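Local coordinates for formiminoglutamase (Trypanosoma cruzi, PDB 4MYK), which hydrolyses N-formimino-L-glutamate to L-glutamate and formamide, as an arginase-like enzyme with a binuclear manganese centre, at residues D14-F22 / F62-N70; G51-F59 / P115-D123. The protein carries 1 engineered substitution. One frame throughout, in Å; residues are numbered along the deposited sequence.

Both contacts use helix 55-63, contact 2 at its beginning and contact 1 at its end, and they lie about 20 Å apart, centre to centre. Contact 2 is core: nine of its ten touching residues are buried, and it sets the helix against strand 114-119 of the parallel sheet, close to the manganese site. Contact 1 is only partly buried, its centre about 20 Å from that of the chain, where an N-terminal loop meets the residues that follow the helix. The chemistry follows the location. Contact 1 buries 671 Å² and combines charged, water-mediated and apolar contacts; contact 2 buries 333 Å² through apolar side chains and one short backbone hydrogen bond.

Contact 1. Residues D14-F22 / F62-N70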
loop_
_atom_site.group_PDB
_atom_site.type_symbol
_atom_site.label_atom_id
_atom_site.label_comp_id
_atom_site.label_asym_id
_atom_site.label_seq_id
_atom_site.Cartn_x
_atom_site.Cartn_y
_atom_site.Cartn_z
ATOM N N ASP A 14 15.686 -15.267 -24.018
ATOM C CA ASP A 14 16.444 -14.049 -23.776
ATOM C C ASP A 14 16.493 -13.711 -22.276
ATOM O O ASP A 14 17.183 -12.777 -21.856
ATOM C CB ASP A 14 15.837 -12.889 -24.575
ATOM C CG ASP A 14 14.304 -12.912 -24.588
ATOM O OD1 ASP A 14 13.696 -13.665 -23.790
ATOM O OD2 ASP A 14 13.706 -12.170 -25.404
ATOM N N ASP A 15 15.781 -14.490 -21.468
ATOM C CA ASP A 15 15.528 -14.115 -20.081
ATOM C C ASP A 15 15.373 -15.357 -19.203
ATOM O O ASP A 15 14.259 -15.713 -18.821
ATOM C CB ASP A 15 14.261 -13.232 -20.018
ATOM C CG ASP A 15 13.938 -12.731 -18.609
ATOM O OD1 ASP A 15 14.712 -13.009 -17.671
ATOM O OD2 ASP A 15 12.904 -12.049 -18.440
ATOM N N PRO A 16 16.492 -16.028 -18.891
ATOM C CA PRO A 16 16.476 -17.203 -18.013
ATOM C C PRO A 16 16.028 -16.824 -16.612
ATOM O O PRO A 16 16.561 -15.858 -16.059
ATOM C CB PRO A 16 17.943 -17.631 -17.971
ATOM C CG PRO A 16 18.538 -17.053 -19.190
ATOM C CD PRO A 16 17.832 -15.759 -19.428
ATOM N N ARG A 17 15.082 -17.574 -16.048
ATOM C CA ARG A 17 14.595 -17.290 -14.700
ATOM C C ARG A 17 14.809 -18.447 -13.722
ATOM O O ARG A 17 15.550 -19.368 -14.010
ATOM C CB ARG A 17 13.139 -16.835 -14.735
ATOM C CG ARG A 17 12.978 -15.483 -15.413
ATOM C CD ARG A 17 11.529 -15.053 -15.491
ATOM N NE ARG A 17 11.415 -13.690 -16.005
ATOM C CZ ARG A 17 10.335 -12.923 -15.875
ATOM N NH1 ARG A 17 9.260 -13.382 -15.241
ATOM N NH2 ARG A 17 10.330 -11.692 -16.377
ATOM N N LEU A 18 14.178 -18.379 -12.554
ATOM C CA LEU A 18 14.422 -19.360 -11.495
ATOM C C LEU A 18 14.291 -20.788 -11.986
ATOM O O LEU A 18 15.064 -21.657 -11.589
ATOM C CB LEU A 18 13.497 -19.125 -10.294
ATOM C CG LEU A 18 13.888 -17.995 -9.335
ATOM C CD1 LEU A 18 12.681 -17.498 -8.565
ATOM C CD2 LEU A 18 14.985 -18.450 -8.389
ATOM N N LEU A 19 13.310 -21.024 -12.850
ATOM C CA LEU A 19 13.098 -22.348 -13.438
ATOM C C LEU A 19 14.382 -22.973 -14.027
ATOM O O LEU A 19 14.615 -24.177 -13.891
ATOM C CB LEU A 19 11.998 -22.279 -14.493
ATOM C CG LEU A 19 11.487 -23.611 -15.026
ATOM C CD1 LEU A 19 11.184 -24.534 -13.864
ATOM C CD2 LEU A 19 10.263 -23.392 -15.882
ATOM N N SER A 20 15.229 -22.152 -14.643
ATOM C CA SER A 20 16.465 -22.634 -15.280
ATOM C C SER A 20 17.547 -23.155 -14.317
ATOM O O SER A 20 18.492 -23.822 -14.742
ATOM C CB SER A 20 17.057 -21.542 -16.167
ATOM O OG SER A 20 17.422 -20.420 -15.388
ATOM N N LEU A 21 17.410 -22.846 -13.030
ATOM C CA LEU A 21 18.381 -23.281 -12.027
ATOM C C LEU A 21 18.068 -24.690 -11.528
ATOM O O LEU A 21 18.890 -25.315 -10.854
ATOM C CB LEU A 21 18.411 -22.297 -10.853
ATOM C CG LEU A 21 18.679 -20.834 -11.213
ATOM C CD1 LEU A 21 18.449 -19.931 -10.022
ATOM C CD2 LEU A 21 20.087 -20.690 -11.744
ATOM N N PHE A 22 16.870 -25.176 -11.865
ATOM C CA PHE A 22 16.448 -26.542 -11.552
ATOM C C PHE A 22 17.043 -27.552 -12.541
ATOM O O PHE A 22 16.327 -28.280 -13.225
ATOM C CB PHE A 22 14.922 -26.630 -11.550
ATOM C CG PHE A 22 14.280 -25.979 -10.355
ATOM C CD1 PHE A 22 13.940 -24.639 -10.382
ATOM C CD2 PHE A 22 14.020 -26.712 -9.202
ATOM C CE1 PHE A 22 13.348 -24.033 -9.274
ATOM C CE2 PHE A 22 13.433 -26.120 -8.098
ATOM C CZ PHE A 22 13.100 -24.776 -8.131
ATOM N N PHE A 62 4.066 -19.622 -9.448
ATOM C CA PHE A 62 4.874 -18.466 -9.812
ATOM C C PHE A 62 6.355 -18.805 -9.850
ATOM O O PHE A 62 7.131 -18.153 -10.542
ATOM C CB PHE A 62 4.529 -17.253 -8.931
ATOM C CG PHE A 62 3.153 -16.708 -9.213
ATOM C CD1 PHE A 62 2.951 -15.806 -10.251
ATOM C CD2 PHE A 62 2.047 -17.152 -8.492
ATOM C CE1 PHE A 62 1.673 -15.329 -10.546
ATOM C CE2 PHE A 62 0.772 -16.685 -8.783
ATOM C CZ PHE A 62 0.586 -15.773 -9.811
ATOM N N LEU A 63 6.732 -19.857 -9.134
ATOM C CA LEU A 63 8.102 -20.350 -9.177
ATOM C C LEU A 63 8.519 -20.662 -10.610
ATOM O O LEU A 63 9.675 -20.431 -11.000
ATOM C CB LEU A 63 8.257 -21.610 -8.322
ATOM C CG LEU A 63 9.665 -22.219 -8.333
ATOM C CD1 LEU A 63 10.688 -21.323 -7.619
ATOM C CD2 LEU A 63 9.645 -23.604 -7.717
ATOM N N GLN A 64 7.578 -21.192 -11.390
ATOM C CA GLN A 64 7.871 -21.585 -12.769
ATOM C C GLN A 64 8.030 -20.368 -13.671
ATOM O O GLN A 64 8.413 -20.510 -14.820
ATOM C CB GLN A 64 6.772 -22.482 -13.359
ATOM C CG GLN A 64 6.118 -23.445 -12.406
ATOM C CD GLN A 64 7.071 -24.489 -11.876
ATOM O OE1 GLN A 64 7.871 -25.053 -12.622
ATOM N NE2 GLN A 64 6.982 -24.763 -10.574
ATOM N N ARG A 65 7.750 -19.177 -13.145
ATOM C CA ARG A 65 7.583 -17.992 -13.979
ATOM C C ARG A 65 8.436 -16.769 -13.640
ATOM O O ARG A 65 8.600 -15.891 -14.477
ATOM C CB ARG A 65 6.120 -17.569 -13.958
ATOM C CG ARG A 65 5.187 -18.607 -14.500
ATOM C CD ARG A 65 3.737 -18.266 -14.216
ATOM N NE ARG A 65 2.854 -19.093 -15.030
ATOM C CZ ARG A 65 2.593 -20.374 -14.779
ATOM N NH1 ARG A 65 3.148 -20.970 -13.732
ATOM N NH2 ARG A 65 1.779 -21.060 -15.578
ATOM N N LEU A 66 8.960 -16.682 -12.425
ATOM C CA LEU A 66 9.535 -15.417 -11.985
ATOM C C LEU A 66 11.034 -15.485 -11.717
ATOM O O LEU A 66 11.599 -16.562 -11.540
ATOM C CB LEU A 66 8.820 -14.915 -10.725
ATOM C CG LEU A 66 7.294 -14.816 -10.775
ATOM C CD1 LEU A 66 6.769 -14.206 -9.505
ATOM C CD2 LEU A 66 6.880 -13.987 -11.977
ATOM N N GLY A 67 11.663 -14.311 -11.709
ATOM C CA GLY A 67 12.999 -14.122 -11.161
ATOM C C GLY A 67 14.189 -14.289 -12.090
ATOM O O GLY A 67 14.748 -15.373 -12.180
ATOM N N SER A 68 14.604 -13.218 -12.754
ATOM C CA SER A 68 15.775 -13.294 -13.615
ATOM C C SER A 68 17.009 -13.762 -12.841
ATOM O O SER A 68 17.408 -13.128 -11.865
ATOM C CB SER A 68 16.041 -11.938 -14.276
ATOM O OG SER A 68 14.924 -11.520 -15.044
ATOM N N VAL A 69 17.612 -14.872 -13.279
ATOM C CA VAL A 69 18.802 -15.422 -12.613
ATOM C C VAL A 69 19.976 -14.438 -12.577
ATOM O O VAL A 69 20.731 -14.396 -11.604
ATOM C CB VAL A 69 19.257 -16.757 -13.235
ATOM C CG1 VAL A 69 18.112 -17.751 -13.212
ATOM C CG2 VAL A 69 19.746 -16.553 -14.653
ATOM N N ASN A 70 20.131 -13.640 -13.629
ATOM C CA ASN A 70 21.084 -12.543 -13.559
ATOM C C ASN A 70 20.369 -11.226 -13.373
ATOM O O ASN A 70 19.642 -10.772 -14.258
ATOM C CB ASN A 70 21.972 -12.487 -14.791
ATOM C CG ASN A 70 23.181 -11.587 -14.595
ATOM O OD1 ASN A 70 23.417 -11.056 -13.505
ATOM N ND2 ASN A 70 23.959 -11.421 -15.656
HETATM O O HOH W 1 11.089 -19.102 -12.975
#
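Arg17 NH1 donates to Arg65 O at 2.7 Å, with the acceptor near the guanidinium plane and an N-H...O angle of 156°. The extended chain from CG to NE carries the group that far. Ser68 OG donates to Asp15 OD1 at 3.0 Å on its syn side. Within 14-22, Asp15 OD2 forms a salt bridge with Arg17 NE at 3.3 Å, met from above the carboxylate plane, which positions the guanidinium without crossing the contact.

Among backbone bonds, Val69 N donates to Pro16 O at 3.1 Å, and Leu18 N makes a weak bond to Leu66 O. A water accepts from Leu19 N at 2.9 Å and donates to Leu63 O and Leu66 O, bridging the segments.

Apolar contacts flank these bonds. Val69 CG1 lies 3.7 Å from Leu21 CG, and Phe22 CZ is 3.7 Å from Leu63 CD2, the two side chains arriving from opposite directions. Leu18, Leu21 and Phe22 also touch Leu83 of outer strand 83-88, while Asp15 and Ser68 pack on Gly191 and Cys190 of a second subunit.

Away from the annotated sites, the contact fastens the N-terminal loop before strand 32-37 to the end of helix 55-63 and the residues after it. The bonds of OD2 to Arg17 and OD1 to Ser68 probably restrict rotation of the Asp15 carboxylate, and the nearby guanidinium would favour its ionised form.

Contact 2. Residues G51-F59 / P115-D123; sequences GAKKGPAAF and PFVIGGGND
Phe59 meets Phe116 and Ile118 where helix 55-63 packs on strand 114-119. Ile118 CB lies over one face of the Phe59 ring, and Ile118 CD1 comes to 3.8 Å from Phe59 CD2. Two residues earlier in the strand, Phe116 CE2 is 3.8 Å from Phe59 CZ; the ring planes meet at 32° with centroids 5.6 Å apart, an oblique pairing. Phe59 CG stands anti to the backbone N (chi1 -177°), which carries the ring along the strand to both partners. Nearer the helix start, the Pro56 ring lies against the backbone of Ile118 and Gly119, with CD 3.4 Å from Gly119 O and CG 3.6 Å from Ile118 O.

The polar link is a single short backbone bond, Gly120 N to Ala52 O at 2.6 Å, the donor well above the carbonyl plane and not on a lone pair. Ala52 O also accepts from Gly55 N, which approaches from the opposite face of that plane. Gly55 has no side chain, and its CA passes 3.7 Å from Gly119 O. A cis peptide joins Gly119 to Gly120.

The axes of helix 55-59 and strand 115-119 approach to 7.4 Å, their N-to-C directions 113° apart. Farther out, Asp40 OD2 accepts from Gly51 N and Lys53 N, anchoring the turn before the helix, while Phe299 meets the Phe116 ring and Ala295 and Val296 touch Phe59. Two residues beyond Gly120, Asn122 belongs to a manganese site with Asp146 and Asp236, and its backbone N donates to Glu281.

Gripped by two N-H groups, Ala52 O ties the 3-10 turn leading into helix 55-63 to the glycine-rich turn that runs from the sheet into the metal site of this arginase-like α/β fold.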
loop_
_atom_site.group_PDB
_atom_site.type_symbol
_atom_site.label_atom_id
_atom_site.label_comp_id
_atom_site.label_asym_id
_atom_site.label_seq_id
_atom_site.Cartn_x
_atom_site.Cartn_y
_atom_site.Cartn_z
ATOM N N GLY A 51 -6.762 -22.118 4.426
ATOM C CA GLY A 51 -6.241 -21.947 3.076
ATOM C C GLY A 51 -4.730 -21.985 2.889
ATOM O O GLY A 51 -4.256 -22.082 1.755
ATOM N N ALA A 52 -3.978 -21.906 3.986
ATOM C CA ALA A 52 -2.518 -21.895 3.908
ATOM C C ALA A 52 -1.955 -23.183 3.308
ATOM O O ALA A 52 -0.836 -23.213 2.788
ATOM C CB ALA A 52 -1.904 -21.634 5.280
ATOM N N LYS A 53 -2.730 -24.255 3.381
ATOM C CA LYS A 53 -2.304 -25.509 2.785
ATOM C C LYS A 53 -2.191 -25.396 1.258
ATOM O O LYS A 53 -1.581 -26.246 0.612
ATOM C CB LYS A 53 -3.271 -26.629 3.158
ATOM C CG LYS A 53 -4.552 -26.585 2.361
ATOM C CD LYS A 53 -5.663 -27.342 3.043
ATOM C CE LYS A 53 -6.969 -27.079 2.318
ATOM N NZ LYS A 53 -7.115 -25.633 1.949
ATOM N N LYS A 54 -2.787 -24.351 0.685
ATOM C CA LYS A 54 -2.714 -24.107 -0.759
ATOM C C LYS A 54 -1.510 -23.233 -1.164
ATOM O O LYS A 54 -1.210 -23.092 -2.347
ATOM C CB LYS A 54 -4.028 -23.501 -1.259
ATOM C CG LYS A 54 -5.236 -24.415 -1.041
ATOM C CD LYS A 54 -5.844 -24.872 -2.363
ATOM C CE LYS A 54 -6.914 -25.949 -2.159
ATOM N NZ LYS A 54 -8.116 -25.505 -1.390
ATOM N N GLY A 55 -0.824 -22.674 -0.169
ATOM C CA GLY A 55 0.366 -21.873 -0.388
ATOM C C GLY A 55 1.445 -22.535 -1.234
ATOM O O GLY A 55 1.965 -21.927 -2.173
ATOM N N PRO A 56 1.813 -23.782 -0.903
ATOM C CA PRO A 56 2.844 -24.457 -1.706
ATOM C C PRO A 56 2.518 -24.569 -3.205
ATOM O O PRO A 56 3.433 -24.460 -4.019
ATOM C CB PRO A 56 2.939 -25.840 -1.052
ATOM C CG PRO A 56 2.544 -25.595 0.374
ATOM C CD PRO A 56 1.446 -24.566 0.292
ATOM N N ALA A 57 1.251 -24.787 -3.559
ATOM C CA ALA A 57 0.844 -24.879 -4.960
ATOM C C ALA A 57 0.956 -23.520 -5.651
ATOM O O ALA A 57 1.467 -23.405 -6.766
ATOM C CB ALA A 57 -0.577 -25.406 -5.061
ATOM N N ALA A 58 0.478 -22.488 -4.970
ATOM C CA ALA A 58 0.505 -21.133 -5.492
ATOM C C ALA A 58 1.942 -20.612 -5.618
ATOM O O ALA A 58 2.299 -19.965 -6.592
ATOM C CB ALA A 58 -0.311 -20.228 -4.592
ATOM N N PHE A 59 2.755 -20.884 -4.609
ATOM C CA PHE A 59 4.170 -20.579 -4.682
ATOM C C PHE A 59 4.784 -21.245 -5.915
ATOM O O PHE A 59 5.513 -20.597 -6.666
ATOM C CB PHE A 59 4.872 -21.059 -3.419
ATOM C CG PHE A 59 6.333 -20.717 -3.373
ATOM C CD1 PHE A 59 7.272 -21.531 -3.986
ATOM C CD2 PHE A 59 6.769 -19.584 -2.712
ATOM C CE1 PHE A 59 8.602 -21.217 -3.940
ATOM C CE2 PHE A 59 8.093 -19.269 -2.673
ATOM C CZ PHE A 59 9.014 -20.083 -3.281
ATOM N N PRO A 115 17.906 -26.280 3.052
ATOM C CA PRO A 115 16.467 -26.534 2.970
ATOM C C PRO A 115 15.642 -25.238 3.014
ATOM O O PRO A 115 15.835 -24.400 3.906
ATOM C CB PRO A 115 16.186 -27.353 4.238
ATOM C CG PRO A 115 17.432 -27.263 5.080
ATOM C CD PRO A 115 18.358 -26.276 4.448
ATOM N N PHE A 116 14.732 -25.081 2.053
ATOM C CA PHE A 116 13.728 -24.017 2.111
ATOM C C PHE A 116 12.346 -24.655 2.139
ATOM O O PHE A 116 11.977 -25.405 1.221
ATOM C CB PHE A 116 13.853 -23.062 0.918
ATOM C CG PHE A 116 12.687 -22.110 0.772
ATOM C CD1 PHE A 116 12.690 -20.884 1.415
ATOM C CD2 PHE A 116 11.591 -22.440 -0.023
ATOM C CE1 PHE A 116 11.616 -20.006 1.275
ATOM C CE2 PHE A 116 10.521 -21.564 -0.169
ATOM C CZ PHE A 116 10.538 -20.349 0.482
ATOM N N VAL A 117 11.588 -24.377 3.193
ATOM C CA VAL A 117 10.294 -25.023 3.376
ATOM C C VAL A 117 9.168 -24.037 3.124
ATOM O O VAL A 117 9.052 -23.021 3.810
ATOM C CB VAL A 117 10.151 -25.623 4.792
ATOM C CG1 VAL A 117 8.840 -26.417 4.913
ATOM C CG2 VAL A 117 11.357 -26.507 5.129
ATOM N N ILE A 118 8.343 -24.328 2.127
ATOM C CA ILE A 118 7.212 -23.465 1.822
ATOM C C ILE A 118 5.931 -24.052 2.407
ATOM O O ILE A 118 5.605 -25.209 2.159
ATOM C CB ILE A 118 7.059 -23.207 0.300
ATOM C CG1 ILE A 118 5.830 -22.340 0.027
ATOM C CG2 ILE A 118 7.004 -24.514 -0.489
ATOM C CD1 ILE A 118 5.898 -20.997 0.698
ATOM N N GLY A 119 5.229 -23.244 3.202
ATOM C CA GLY A 119 3.990 -23.658 3.835
ATOM C C GLY A 119 2.759 -22.986 3.238
ATOM O O GLY A 119 2.864 -22.179 2.301
ATOM N N GLY A 120 1.593 -23.280 3.811
ATOM C CA GLY A 120 1.501 -24.034 5.052
ATOM C C GLY A 120 1.474 -23.054 6.214
ATOM O O GLY A 120 1.946 -21.934 6.079
ATOM N N GLY A 121 0.922 -23.459 7.356
ATOM C CA GLY A 121 0.876 -22.597 8.532
ATOM C C GLY A 121 2.105 -22.612 9.438
ATOM O O GLY A 121 2.974 -23.467 9.310
ATOM N N ASN A 122 2.151 -21.659 10.370
ATOM C CA ASN A 122 3.266 -21.462 11.308
ATOM C C ASN A 122 3.825 -22.740 11.917
ATOM O O ASN A 122 5.020 -22.817 12.256
ATOM C CB ASN A 122 2.834 -20.565 12.482
ATOM C CG ASN A 122 2.492 -19.139 12.064
ATOM O OD1 ASN A 122 3.177 -18.523 11.242
ATOM N ND2 ASN A 122 1.440 -18.601 12.660
ATOM N N ASP A 123 2.952 -23.729 12.082
ATOM C CA ASP A 123 3.271 -24.914 12.886
ATOM C C ASP A 123 4.423 -25.762 12.326
ATOM O O ASP A 123 5.073 -26.503 13.063
ATOM C CB ASP A 123 2.016 -25.753 13.119
ATOM C CG ASP A 123 1.031 -25.070 14.064
ATOM O OD1 ASP A 123 -0.002 -25.689 14.401
ATOM O OD2 ASP A 123 1.287 -23.919 14.482
#